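Side-chain contacts in periplasmic iron-binding protein (Synechocystis sp., PDB 2VOZ), which binds ferric iron and is probably one of the substrate-binding subunits of a periplasmic ABC transporter for iron uptake: residues 66-71 / 95-100; 83-86 / 90-93; 122-127 / 280-285. All coordinates share one frame; numbering follows the deposited sequence.

Contact 1. Residues 66-71 / 95-100; sequences ELIERI and EQAGLF
Leu99 is the bump in this contact, and the hollow it fills is the groove between Ile68 and Ile71, two residues three positions apart on one side of helix 64-74. The isobutyl group crosses the helix surface at a slant. Its CD1 methyl settles into the groove, 4.0 Å from CG2 of Ile68 on one flank and 3.9 Å from CB of Ile71 on the other. CD2 lies against the second isoleucine, 3.7 Å from CG2 of Ile71. In both isoleucines CG1 lies beside the backbone N (chi1 -67° in Ile68, -62° in Ile71), which leaves CG2 anti to N and facing Leu99. Beta-branched side chains make firm walls here because their bulk begins at CB, while leucine, forked one carbon later, can reach between them. Ala97 closes the edge of the patch more lightly, its single methyl CB 4.3 Å from CG2 of Ile68, and leaves the place beside it to the larger Leu99.

No hydrogen bond crosses the contact. The turn that delivers Leu99 is set by Gly98, whose positive phi (71°) suits glycine, and whose N bonds to Glu95 O at 2.8 Å. Glu66, Glu69 and Arg70 of the same helix make salt bridges to Arg210, Arg199 and Asp235 of a second subunit. The arrangement is a Schellman motif ending helix 88-96, followed by a leucine that packs on the neighbouring helix of the alpha/beta lobe of a periplasmic binding protein.

Contact 2. Residues 83-86 / 90-93; sequences LFTV and MLWR
Thr85 offers its methyl to helix 88-96, and the apolar part of the contact is built round that one group. CG2 lies 3.6 Å from CD2 of Leu91 and 3.8 Å from CB of Met90. The threonine and leucine side chains run past one another in opposite senses, whereas Met90 crosses Thr85 at roughly a right angle. Methionine suits the spot because its unbranched chain can fold: bends at chi2 (-52°) and chi3 (-57°) carry the thioether away from the strand.

A second kind of meeting is between backbone and side chain. The carbonyl of Val86 abuts the start of the methionine chain, with O 3.2 Å from CG of Met90, a close van der Waals approach.

The polar half of Thr85 is used differently. With OG1 anti to the backbone N (chi1 -164°), the hydroxyl hydrogen-bonds Ser41 OG while the methyl is left for the helix, a division of labour that threonine can provide.

Val86 points away from the helix, its side chain about 5 Å from those of Tyr169 and Tyr225, two of the residues that bind iron, here in the metal-free form. Strand 82-86 lies between strands 35-40 and 261-268, and Ala64 and Glu65 of helix 64-74 adjoin Met90.

Contact 3. Residues 122-127 / 280-285; sequences LWYGFT and AFLEYL
Phe126 lays one ring face against Leu285. CB of Leu285 stands 4.0 Å from the centroid of the Phe126 ring and 27° off its normal, a CH-pi contact, and the CD1 methyl of the same leucine rests over that face too. Leu282, one helical turn earlier, reaches the far end of the ring: its CD2 is 3.6 Å from CE2 of Phe126, and its carbonyl O comes within 3.3 Å of CE1. The other leucine branch turns to Tyr124, CD1 to CD1 at 4.2 Å, so one forked side chain serves two aromatic neighbours. With CG anti to the carbonyl carbon (chi1 -68°), the phenyl group of Phe126 extends across to the helix. A leucine in place of Phe126 would probably leave Leu285 without its flat aromatic partner and open a gap beside CD2 of Leu282.

Strand 124-127 and helix 280-285 meet at 41°, their axes 9.8 Å apart, as a helix laid on a beta sheet. Strand 124-136 pairs with strands 261-268, 219-223 and 245-248, which is consistent with the inter-lobe strands of the type II periplasmic binding protein fold.

In the next shell, a classic beta bulge places Phe126 and Thr127 both opposite Ser264, and Thr127 OG1 hydrogen-bonds Ser264 OG. Gln291 NE2 donates to the carbonyl oxygens of both Phe126 and Leu285, a polar tie between strand and helix end. Farther out, Tyr284 OH bonds Leu50 O and also Tyr293 OH of a third subunit.

Contacts 1 and 2 have centres 8 Å apart and share helix 88-96; contact 2 is nested within the chain loop that contact 1 closes, since helix 64-74, strand 82-86 and helix 88-96 follow one another. Contact 3 comes later in the chain, its centre 12 Å from contact 2 and 17 Å from contact 1. Contacts 2 and 3 reach the same mixed sheet, joined by packing of Phe84 on Phe126 and Leu285 and of Leu91 on Trp123. Glu95 and Trp123, probably hydrogen-bonded, tie contact 1 to contact 3. Helices 64-74 and 88-96 thus pack on one face of the sheet and helix 275-285 on the other, forming a layered lobe in which contact 2, through Val86, comes nearest to the iron-binding residues.

Contact 1. Residues 66-71 / 95-100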
ATOM      1  N   GLU B  66      -8.832 -18.915  -9.448  1.00  9.16           N
ATOM      2  CA  GLU B  66      -8.396 -18.193 -10.656  1.00 10.00           C
ATOM      3  C   GLU B  66      -7.025 -18.643 -11.159  1.00 10.26           C
ATOM      4  O   GLU B  66      -6.818 -18.744 -12.376  1.00 10.99           O
ATOM      5  CB  GLU B  66      -8.370 -16.677 -10.441  1.00  9.82           C
ATOM      6  CG  GLU B  66      -9.770 -16.042 -10.243  1.00  9.99           C
ATOM      7  CD  GLU B  66      -9.621 -14.552  -9.931  1.00 12.36           C
ATOM      8  OE1 GLU B  66      -9.477 -13.772 -10.902  1.00 12.45           O
ATOM      9  OE2 GLU B  66      -9.616 -14.192  -8.721  1.00 13.53           O
ATOM     10  N   LEU B  67      -6.093 -18.851 -10.240  1.00  9.92           N
ATOM     11  CA  LEU B  67      -4.757 -19.304 -10.632  1.00 10.24           C
ATOM     12  C   LEU B  67      -4.851 -20.682 -11.254  1.00  9.72           C
ATOM     13  O   LEU B  67      -4.193 -20.963 -12.267  1.00  9.82           O
ATOM     14  CB  LEU B  67      -3.850 -19.343  -9.410  1.00 10.61           C
ATOM     15  CG  LEU B  67      -3.424 -17.991  -8.858  1.00 10.77           C
ATOM     16  CD1 LEU B  67      -2.642 -18.253  -7.562  1.00 14.32           C
ATOM     17  CD2 LEU B  67      -2.559 -17.230  -9.881  1.00 11.19           C
ATOM     18  N   ILE B  68      -5.662 -21.560 -10.675  1.00  9.21           N
ATOM     19  CA  ILE B  68      -5.787 -22.895 -11.246  1.00 11.17           C
ATOM     20  C   ILE B  68      -6.295 -22.776 -12.692  1.00 11.44           C
ATOM     21  O   ILE B  68      -5.786 -23.404 -13.620  1.00 11.25           O
ATOM     22  CB  ILE B  68      -6.734 -23.796 -10.381  1.00 10.45           C
ATOM     23  CG1 ILE B  68      -6.056 -24.061  -9.015  1.00 10.27           C
ATOM     24  CG2 ILE B  68      -7.077 -25.092 -11.144  1.00 11.06           C
ATOM     25  CD1 ILE B  68      -6.987 -24.713  -7.938  1.00 12.12           C
ATOM     26  N   GLU B  69      -7.305 -21.940 -12.891  1.00 11.23           N
ATOM     27  CA  GLU B  69      -7.880 -21.744 -14.217  1.00 11.15           C
ATOM     28  C   GLU B  69      -6.922 -21.057 -15.188  1.00 10.86           C
ATOM     29  O   GLU B  69      -6.924 -21.351 -16.386  1.00 12.88           O
ATOM     30  CB  GLU B  69      -9.145 -20.924 -14.081  1.00 11.68           C
ATOM     31  CG  GLU B  69     -10.197 -21.723 -13.317  1.00 11.66           C
ATOM     32  CD  GLU B  69     -11.434 -20.944 -13.072  1.00 14.59           C
ATOM     33  OE1 GLU B  69     -11.494 -19.758 -13.486  1.00 13.62           O
ATOM     34  OE2 GLU B  69     -12.352 -21.531 -12.463  1.00 14.64           O
ATOM     35  N   ARG B  70      -6.118 -20.150 -14.667  1.00 10.35           N
ATOM     36  CA  ARG B  70      -5.127 -19.485 -15.516  1.00 10.41           C
ATOM     37  C   ARG B  70      -4.159 -20.535 -16.019  1.00 11.02           C
ATOM     38  O   ARG B  70      -3.829 -20.536 -17.202  1.00 12.64           O
ATOM     39  CB  ARG B  70      -4.389 -18.392 -14.774  1.00  9.53           C
ATOM     40  CG  ARG B  70      -3.216 -17.846 -15.555  1.00  9.72           C
ATOM     41  CD  ARG B  70      -2.596 -16.668 -14.847  1.00 11.31           C
ATOM     42  NE  ARG B  70      -1.307 -16.323 -15.442  1.00 13.99           N
ATOM     43  CZ  ARG B  70      -0.747 -15.123 -15.393  1.00 14.95           C
ATOM     44  NH1 ARG B  70      -1.363 -14.104 -14.799  1.00 14.18           N
ATOM     45  NH2 ARG B  70       0.431 -14.946 -15.950  1.00 15.61           N
ATOM     46  N   ILE B  71      -3.660 -21.372 -15.114  1.00  9.90           N
ATOM     47  CA  ILE B  71      -2.693 -22.414 -15.524  1.00 10.69           C
ATOM     48  C   ILE B  71      -3.304 -23.401 -16.529  1.00 11.04           C
ATOM     49  O   ILE B  71      -2.683 -23.757 -17.522  1.00 10.36           O
ATOM     50  CB  ILE B  71      -2.106 -23.151 -14.289  1.00 11.08           C
ATOM     51  CG1 ILE B  71      -1.340 -22.167 -13.386  1.00 11.67           C
ATOM     52  CG2 ILE B  71      -1.215 -24.325 -14.733  1.00 14.38           C
ATOM     53  CD1 ILE B  71      -1.179 -22.707 -11.939  1.00 12.28           C
ATOM     54  N   GLU B  95      -4.227 -30.494  -8.072  1.00 13.18           N
ATOM     55  CA  GLU B  95      -3.822 -31.863  -8.294  1.00 15.78           C
ATOM     56  C   GLU B  95      -4.788 -32.537  -9.260  1.00 16.94           C
ATOM     57  O   GLU B  95      -4.395 -33.230 -10.213  1.00 16.68           O
ATOM     58  CB  GLU B  95      -3.954 -32.517  -6.932  1.00 17.37           C
ATOM     59  CG  GLU B  95      -2.851 -33.338  -6.437  1.00 21.92           C
ATOM     60  CD  GLU B  95      -3.392 -34.182  -5.296  1.00 23.09           C
ATOM     61  OE1 GLU B  95      -3.745 -35.353  -5.570  1.00 23.71           O
ATOM     62  OE2 GLU B  95      -3.568 -33.637  -4.179  1.00 18.56           O
ATOM     63  N   GLN B  96      -6.074 -32.300  -9.043  1.00 17.26           N
ATOM     64  CA  GLN B  96      -7.114 -32.926  -9.836  1.00 19.76           C
ATOM     65  C   GLN B  96      -7.115 -32.421 -11.283  1.00 19.49           C
ATOM     66  O   GLN B  96      -7.423 -33.202 -12.202  1.00 20.71           O
ATOM     67  CB  GLN B  96      -8.455 -32.792  -9.115  1.00 20.64           C
ATOM     68  CG  GLN B  96      -8.360 -33.503  -7.725  1.00 23.41           C
ATOM     69  CD  GLN B  96      -8.276 -35.016  -7.846  1.00 27.00           C
ATOM     70  OE1 GLN B  96      -9.226 -35.634  -8.282  1.00 28.00           O
ATOM     71  NE2 GLN B  96      -7.142 -35.613  -7.456  1.00 30.08           N
ATOM     72  N   ALA B  97      -6.741 -31.145 -11.472  1.00 17.80           N
ATOM     73  CA  ALA B  97      -6.536 -30.539 -12.793  1.00 16.53           C
ATOM     74  C   ALA B  97      -5.211 -31.025 -13.437  1.00 15.99           C
ATOM     75  O   ALA B  97      -4.842 -30.633 -14.565  1.00 16.36           O
ATOM     76  CB  ALA B  97      -6.551 -29.057 -12.667  1.00 16.57           C
ATOM     77  N   GLY B  98      -4.490 -31.865 -12.702  1.00 14.73           N
ATOM     78  CA  GLY B  98      -3.249 -32.450 -13.211  1.00 14.77           C
ATOM     79  C   GLY B  98      -2.122 -31.447 -13.328  1.00 13.83           C
ATOM     80  O   GLY B  98      -1.265 -31.563 -14.214  1.00 15.27           O
ATOM     81  N   LEU B  99      -2.078 -30.488 -12.395  1.00 12.20           N
ATOM     82  CA  LEU B  99      -1.167 -29.350 -12.551  1.00 11.75           C
ATOM     83  C   LEU B  99       0.248 -29.602 -12.044  1.00 10.73           C
ATOM     84  O   LEU B  99       1.173 -28.897 -12.455  1.00 10.03           O
ATOM     85  CB  LEU B  99      -1.736 -28.096 -11.868  1.00 11.62           C
ATOM     86  CG  LEU B  99      -3.014 -27.549 -12.542  1.00 12.95           C
ATOM     87  CD1 LEU B  99      -3.302 -26.155 -12.035  1.00 14.37           C
ATOM     88  CD2 LEU B  99      -2.892 -27.541 -14.068  1.00 14.57           C
ATOM     89  N   PHE B 100       0.391 -30.547 -11.110  1.00 10.59           N
ATOM     90  CA  PHE B 100       1.663 -30.783 -10.411  1.00 10.55           C
ATOM     91  C   PHE B 100       2.439 -31.956 -10.985  1.00 11.47           C
ATOM     92  O   PHE B 100       1.859 -32.944 -11.461  1.00 12.51           O
ATOM     93  CB  PHE B 100       1.435 -31.060  -8.913  1.00 11.01           C
ATOM     94  CG  PHE B 100       0.913 -29.867  -8.135  1.00 10.47           C
ATOM     95  CD1 PHE B 100      -0.247 -29.990  -7.385  1.00  9.82           C
ATOM     96  CD2 PHE B 100       1.619 -28.663  -8.108  1.00  9.34           C
ATOM     97  CE1 PHE B 100      -0.765 -28.901  -6.638  1.00 10.51           C
ATOM     98  CE2 PHE B 100       1.098 -27.530  -7.378  1.00  8.72           C
ATOM     99  CZ  PHE B 100      -0.095 -27.687  -6.643  1.00  7.88           C
TER

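Contact 2. Residues 83-86 / 90-93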
ATOM      1  N   LEU B  83       2.992 -23.467  -7.987  1.00  9.91           N
ATOM      2  CA  LEU B  83       1.733 -22.929  -7.499  1.00  9.03           C
ATOM      3  C   LEU B  83       1.740 -23.076  -5.991  1.00  9.49           C
ATOM      4  O   LEU B  83       1.926 -24.176  -5.445  1.00  9.60           O
ATOM      5  CB  LEU B  83       0.545 -23.694  -8.078  1.00  8.88           C
ATOM      6  CG  LEU B  83      -0.844 -23.367  -7.544  1.00  9.61           C
ATOM      7  CD1 LEU B  83      -1.233 -21.904  -7.919  1.00  8.59           C
ATOM      8  CD2 LEU B  83      -1.859 -24.373  -8.135  1.00 11.21           C
ATOM      9  N   PHE B  84       1.553 -21.946  -5.356  1.00  9.37           N
ATOM     10  CA  PHE B  84       1.433 -21.876  -3.909  1.00  9.50           C
ATOM     11  C   PHE B  84       0.003 -21.482  -3.594  1.00  9.92           C
ATOM     12  O   PHE B  84      -0.504 -20.454  -4.098  1.00  8.92           O
ATOM     13  CB  PHE B  84       2.377 -20.823  -3.321  1.00  9.19           C
ATOM     14  CG  PHE B  84       2.387 -20.857  -1.824  1.00  9.44           C
ATOM     15  CD1 PHE B  84       1.300 -20.345  -1.092  1.00 11.20           C
ATOM     16  CD2 PHE B  84       3.406 -21.499  -1.163  1.00 10.46           C
ATOM     17  CE1 PHE B  84       1.279 -20.461   0.307  1.00 10.01           C
ATOM     18  CE2 PHE B  84       3.401 -21.626   0.248  1.00  9.64           C
ATOM     19  CZ  PHE B  84       2.356 -21.099   0.968  1.00 12.20           C
ATOM     20  N   THR B  85      -0.674 -22.246  -2.733  1.00  9.30           N
ATOM     21  CA  THR B  85      -2.025 -21.878  -2.376  1.00  9.89           C
ATOM     22  C   THR B  85      -2.371 -22.307  -0.946  1.00  9.59           C
ATOM     23  O   THR B  85      -1.518 -22.852  -0.219  1.00  8.93           O
ATOM     24  CB  THR B  85      -3.042 -22.389  -3.443  1.00 10.22           C
ATOM     25  OG1 THR B  85      -4.293 -21.714  -3.288  1.00 14.06           O
ATOM     26  CG2 THR B  85      -3.239 -23.858  -3.362  1.00 11.72           C
ATOM     27  N   VAL B  86      -3.583 -21.982  -0.532  1.00  8.50           N
ATOM     28  CA  VAL B  86      -3.942 -22.074   0.870  1.00  8.69           C
ATOM     29  C   VAL B  86      -5.054 -23.107   0.923  1.00  8.62           C
ATOM     30  O   VAL B  86      -6.054 -23.010   0.178  1.00  9.82           O
ATOM     31  CB  VAL B  86      -4.380 -20.704   1.410  1.00  8.98           C
ATOM     32  CG1 VAL B  86      -4.917 -20.821   2.831  1.00 10.93           C
ATOM     33  CG2 VAL B  86      -3.212 -19.714   1.308  1.00  8.82           C
ATOM     34  N   MET B  90      -7.501 -26.829  -1.713  1.00  9.71           N
ATOM     35  CA  MET B  90      -7.127 -26.094  -2.928  1.00  9.59           C
ATOM     36  C   MET B  90      -5.971 -26.737  -3.654  1.00  9.01           C
ATOM     37  O   MET B  90      -5.972 -26.796  -4.877  1.00  9.88           O
ATOM     38  CB  MET B  90      -6.863 -24.590  -2.685  1.00 10.06           C
ATOM     39  CG  MET B  90      -8.094 -23.807  -2.173  1.00 12.62           C
ATOM     40  SD  MET B  90      -9.619 -24.044  -3.217  1.00 17.55           S
ATOM     41  CE  MET B  90      -9.063 -23.521  -4.810  1.00 18.17           C
ATOM     42  N   LEU B  91      -4.982 -27.226  -2.910  1.00  8.56           N
ATOM     43  CA  LEU B  91      -3.939 -28.030  -3.522  1.00  7.53           C
ATOM     44  C   LEU B  91      -4.532 -29.239  -4.237  1.00  7.53           C
ATOM     45  O   LEU B  91      -4.111 -29.591  -5.339  1.00  7.49           O
ATOM     46  CB  LEU B  91      -2.921 -28.460  -2.472  1.00  7.78           C
ATOM     47  CG  LEU B  91      -2.132 -27.224  -2.001  1.00  7.15           C
ATOM     48  CD1 LEU B  91      -1.420 -27.532  -0.637  1.00 11.30           C
ATOM     49  CD2 LEU B  91      -1.144 -26.747  -3.095  1.00  8.39           C
ATOM     50  N   TRP B  92      -5.542 -29.845  -3.621  1.00  8.22           N
ATOM     51  CA  TRP B  92      -6.187 -30.994  -4.237  1.00  9.20           C
ATOM     52  C   TRP B  92      -6.890 -30.578  -5.552  1.00  8.89           C
ATOM     53  O   TRP B  92      -6.833 -31.317  -6.536  1.00 10.65           O
ATOM     54  CB  TRP B  92      -7.172 -31.628  -3.239  1.00  9.47           C
ATOM     55  CG  TRP B  92      -8.068 -32.712  -3.830  1.00 11.40           C
ATOM     56  CD1 TRP B  92      -7.767 -34.036  -3.922  1.00 12.24           C
ATOM     57  CD2 TRP B  92      -9.392 -32.558  -4.364  1.00 10.66           C
ATOM     58  NE1 TRP B  92      -8.806 -34.727  -4.487  1.00 14.02           N
ATOM     59  CE2 TRP B  92      -9.819 -33.852  -4.769  1.00 11.89           C
ATOM     60  CE3 TRP B  92     -10.244 -31.461  -4.577  1.00 11.71           C
ATOM     61  CZ2 TRP B  92     -11.050 -34.085  -5.360  1.00 13.42           C
ATOM     62  CZ3 TRP B  92     -11.488 -31.695  -5.161  1.00 12.87           C
ATOM     63  CH2 TRP B  92     -11.884 -33.001  -5.535  1.00 13.04           C
ATOM     64  N   ARG B  93      -7.560 -29.437  -5.595  1.00  9.80           N
ATOM     65  CA  ARG B  93      -8.184 -29.014  -6.858  1.00 10.40           C
ATOM     66  C   ARG B  93      -7.151 -28.836  -7.958  1.00 10.31           C
ATOM     67  O   ARG B  93      -7.400 -29.201  -9.121  1.00 11.28           O
ATOM     68  CB  ARG B  93      -8.995 -27.748  -6.705  1.00  9.74           C
ATOM     69  CG  ARG B  93     -10.187 -27.958  -5.816  1.00 10.24           C
ATOM     70  CD  ARG B  93     -11.096 -26.714  -5.848  1.00 11.69           C
ATOM     71  NE  ARG B  93     -12.113 -26.847  -4.803  1.00 16.10           N
ATOM     72  CZ  ARG B  93     -12.873 -25.845  -4.363  1.00 18.73           C
ATOM     73  NH1 ARG B  93     -13.764 -26.081  -3.409  1.00 17.86           N
ATOM     74  NH2 ARG B  93     -12.759 -24.620  -4.892  1.00 17.83           N
TER

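Contact 3. Residues 122-127 / 280-285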
ATOM      1  N   LEU B 122       3.709 -34.584  -4.616  1.00 10.44           N
ATOM      2  CA  LEU B 122       3.110 -33.632  -5.548  1.00 10.23           C
ATOM      3  C   LEU B 122       3.079 -32.213  -4.993  1.00 10.48           C
ATOM      4  O   LEU B 122       3.144 -31.248  -5.751  1.00 10.49           O
ATOM      5  CB  LEU B 122       1.699 -34.082  -5.901  1.00 11.83           C
ATOM      6  CG  LEU B 122       1.562 -35.295  -6.830  1.00 13.18           C
ATOM      7  CD1 LEU B 122       0.083 -35.651  -6.997  1.00 17.64           C
ATOM      8  CD2 LEU B 122       2.231 -34.985  -8.162  1.00 14.74           C
ATOM      9  N   TRP B 123       2.928 -32.096  -3.670  1.00  9.90           N
ATOM     10  CA  TRP B 123       2.935 -30.772  -3.035  1.00  9.34           C
ATOM     11  C   TRP B 123       3.257 -30.911  -1.552  1.00  8.29           C
ATOM     12  O   TRP B 123       3.229 -32.032  -0.993  1.00  8.45           O
ATOM     13  CB  TRP B 123       1.620 -30.015  -3.288  1.00  9.87           C
ATOM     14  CG  TRP B 123       0.336 -30.775  -2.969  1.00  8.91           C
ATOM     15  CD1 TRP B 123      -0.541 -31.308  -3.882  1.00 10.06           C
ATOM     16  CD2 TRP B 123      -0.199 -31.079  -1.671  1.00 10.29           C
ATOM     17  NE1 TRP B 123      -1.593 -31.908  -3.232  1.00 11.15           N
ATOM     18  CE2 TRP B 123      -1.414 -31.775  -1.879  1.00 10.86           C
ATOM     19  CE3 TRP B 123       0.220 -30.820  -0.352  1.00 10.88           C
ATOM     20  CZ2 TRP B 123      -2.202 -32.232  -0.831  1.00 12.21           C
ATOM     21  CZ3 TRP B 123      -0.585 -31.294   0.723  1.00 11.93           C
ATOM     22  CH2 TRP B 123      -1.784 -31.992   0.453  1.00 11.44           C
ATOM     23  N   TYR B 124       3.576 -29.766  -0.933  1.00  7.90           N
ATOM     24  CA  TYR B 124       4.205 -29.743   0.390  1.00  9.09           C
ATOM     25  C   TYR B 124       3.607 -28.618   1.204  1.00  9.56           C
ATOM     26  O   TYR B 124       3.453 -27.512   0.692  1.00  9.53           O
ATOM     27  CB  TYR B 124       5.725 -29.486   0.238  1.00  9.48           C
ATOM     28  CG  TYR B 124       6.346 -30.596  -0.548  1.00 11.77           C
ATOM     29  CD1 TYR B 124       6.304 -30.594  -1.927  1.00 11.03           C
ATOM     30  CD2 TYR B 124       6.916 -31.691   0.107  1.00  8.66           C
ATOM     31  CE1 TYR B 124       6.860 -31.687  -2.685  1.00 10.84           C
ATOM     32  CE2 TYR B 124       7.452 -32.785  -0.618  1.00 11.17           C
ATOM     33  CZ  TYR B 124       7.418 -32.768  -2.000  1.00 11.59           C
ATOM     34  OH  TYR B 124       7.930 -33.823  -2.712  1.00 13.83           O
ATOM     35  N   GLY B 125       3.236 -28.896   2.448  1.00  9.41           N
ATOM     36  CA  GLY B 125       2.788 -27.794   3.339  1.00  9.25           C
ATOM     37  C   GLY B 125       3.976 -26.985   3.826  1.00  9.03           C
ATOM     38  O   GLY B 125       5.037 -27.547   4.148  1.00  8.90           O
ATOM     39  N   PHE B 126       3.820 -25.656   3.797  1.00  8.79           N
ATOM     40  CA  PHE B 126       4.840 -24.765   4.326  1.00  9.28           C
ATOM     41  C   PHE B 126       4.420 -23.959   5.549  1.00  9.57           C
ATOM     42  O   PHE B 126       5.294 -23.480   6.274  1.00 10.37           O
ATOM     43  CB  PHE B 126       5.395 -23.871   3.226  1.00  9.53           C
ATOM     44  CG  PHE B 126       6.178 -24.637   2.233  1.00  9.73           C
ATOM     45  CD1 PHE B 126       7.490 -25.069   2.553  1.00  8.85           C
ATOM     46  CD2 PHE B 126       5.608 -25.017   1.036  1.00  9.05           C
ATOM     47  CE1 PHE B 126       8.230 -25.817   1.640  1.00  9.43           C
ATOM     48  CE2 PHE B 126       6.324 -25.802   0.133  1.00  8.49           C
ATOM     49  CZ  PHE B 126       7.637 -26.187   0.433  1.00  8.80           C
ATOM     50  N   THR B 127       3.115 -23.779   5.758  1.00  8.48           N
ATOM     51  CA  THR B 127       2.623 -23.256   7.046  1.00  8.29           C
ATOM     52  C   THR B 127       1.437 -24.099   7.430  1.00  7.81           C
ATOM     53  O   THR B 127       0.882 -24.811   6.585  1.00  7.82           O
ATOM     54  CB  THR B 127       2.162 -21.772   6.932  1.00  9.56           C
ATOM     55  OG1 THR B 127       1.005 -21.725   6.103  1.00 13.02           O
ATOM     56  CG2 THR B 127       3.284 -20.920   6.357  1.00 13.58           C
ATOM     57  N   ALA B 280      14.578 -25.912  -5.679  1.00 10.80           N
ATOM     58  CA  ALA B 280      15.436 -25.142  -4.771  1.00 10.84           C
ATOM     59  C   ALA B 280      14.609 -24.137  -3.947  1.00 10.84           C
ATOM     60  O   ALA B 280      14.875 -23.910  -2.763  1.00 10.50           O
ATOM     61  CB  ALA B 280      16.531 -24.418  -5.566  1.00 11.30           C
ATOM     62  N   PHE B 281      13.610 -23.562  -4.596  1.00  9.84           N
ATOM     63  CA  PHE B 281      12.734 -22.624  -3.946  1.00 10.21           C
ATOM     64  C   PHE B 281      11.936 -23.342  -2.856  1.00  9.06           C
ATOM     65  O   PHE B 281      11.861 -22.835  -1.737  1.00 10.25           O
ATOM     66  CB  PHE B 281      11.789 -21.947  -4.931  1.00  9.60           C
ATOM     67  CG  PHE B 281      10.869 -20.979  -4.267  1.00 10.62           C
ATOM     68  CD1 PHE B 281      11.353 -19.741  -3.835  1.00 12.28           C
ATOM     69  CD2 PHE B 281       9.541 -21.307  -4.044  1.00 12.08           C
ATOM     70  CE1 PHE B 281      10.523 -18.824  -3.229  1.00 14.08           C
ATOM     71  CE2 PHE B 281       8.690 -20.367  -3.410  1.00 12.83           C
ATOM     72  CZ  PHE B 281       9.196 -19.157  -2.998  1.00 11.49           C
ATOM     73  N   LEU B 282      11.350 -24.505  -3.154  1.00  8.04           N
ATOM     74  CA  LEU B 282      10.613 -25.271  -2.114  1.00  8.58           C
ATOM     75  C   LEU B 282      11.518 -25.597  -0.949  1.00  7.87           C
ATOM     76  O   LEU B 282      11.136 -25.437   0.212  1.00  9.24           O
ATOM     77  CB  LEU B 282       9.993 -26.573  -2.665  1.00  9.06           C
ATOM     78  CG  LEU B 282       8.908 -26.404  -3.742  1.00 11.81           C
ATOM     79  CD1 LEU B 282       8.492 -27.802  -4.125  1.00 13.83           C
ATOM     80  CD2 LEU B 282       7.731 -25.552  -3.214  1.00 15.16           C
ATOM     81  N   GLU B 283      12.752 -25.990  -1.241  1.00  8.68           N
ATOM     82  CA  GLU B 283      13.734 -26.252  -0.161  1.00  9.40           C
ATOM     83  C   GLU B 283      13.999 -25.021   0.688  1.00  9.94           C
ATOM     84  O   GLU B 283      14.107 -25.102   1.938  1.00 10.21           O
ATOM     85  CB  GLU B 283      15.055 -26.826  -0.722  1.00 10.54           C
ATOM     86  CG  GLU B 283      14.793 -28.216  -1.321  1.00  9.59           C
ATOM     87  CD  GLU B 283      15.965 -28.828  -2.096  1.00 13.76           C
ATOM     88  OE1 GLU B 283      16.970 -28.126  -2.392  1.00 16.42           O
ATOM     89  OE2 GLU B 283      15.840 -30.037  -2.417  1.00 16.42           O
ATOM     90  N   TYR B 284      14.132 -23.882   0.017  1.00  9.68           N
ATOM     91  CA  TYR B 284      14.330 -22.628   0.707  1.00  9.87           C
ATOM     92  C   TYR B 284      13.143 -22.290   1.621  1.00  9.60           C
ATOM     93  O   TYR B 284      13.346 -21.913   2.766  1.00 10.35           O
ATOM     94  CB  TYR B 284      14.592 -21.510  -0.303  1.00 10.30           C
ATOM     95  CG  TYR B 284      14.529 -20.130   0.310  1.00 10.12           C
ATOM     96  CD1 TYR B 284      15.559 -19.662   1.148  1.00 11.46           C
ATOM     97  CD2 TYR B 284      13.438 -19.283   0.020  1.00 11.45           C
ATOM     98  CE1 TYR B 284      15.490 -18.397   1.712  1.00 11.07           C
ATOM     99  CE2 TYR B 284      13.366 -17.994   0.586  1.00  9.42           C
ATOM    100  CZ  TYR B 284      14.407 -17.566   1.405  1.00 11.10           C
ATOM    101  OH  TYR B 284      14.302 -16.278   1.943  1.00 13.63           O
ATOM    102  N   LEU B 285      11.912 -22.427   1.124  1.00 10.25           N
ATOM    103  CA  LEU B 285      10.748 -22.139   1.943  1.00 10.86           C
ATOM    104  C   LEU B 285      10.684 -23.034   3.184  1.00 11.63           C
ATOM    105  O   LEU B 285      10.021 -22.677   4.161  1.00 11.73           O
ATOM    106  CB  LEU B 285       9.488 -22.371   1.113  1.00 13.12           C
ATOM    107  CG  LEU B 285       9.006 -21.299   0.147  1.00 15.32           C
ATOM    108  CD1 LEU B 285       7.585 -21.663  -0.244  1.00 16.53           C
ATOM    109  CD2 LEU B 285       9.025 -19.908   0.776  1.00 16.27           C
TER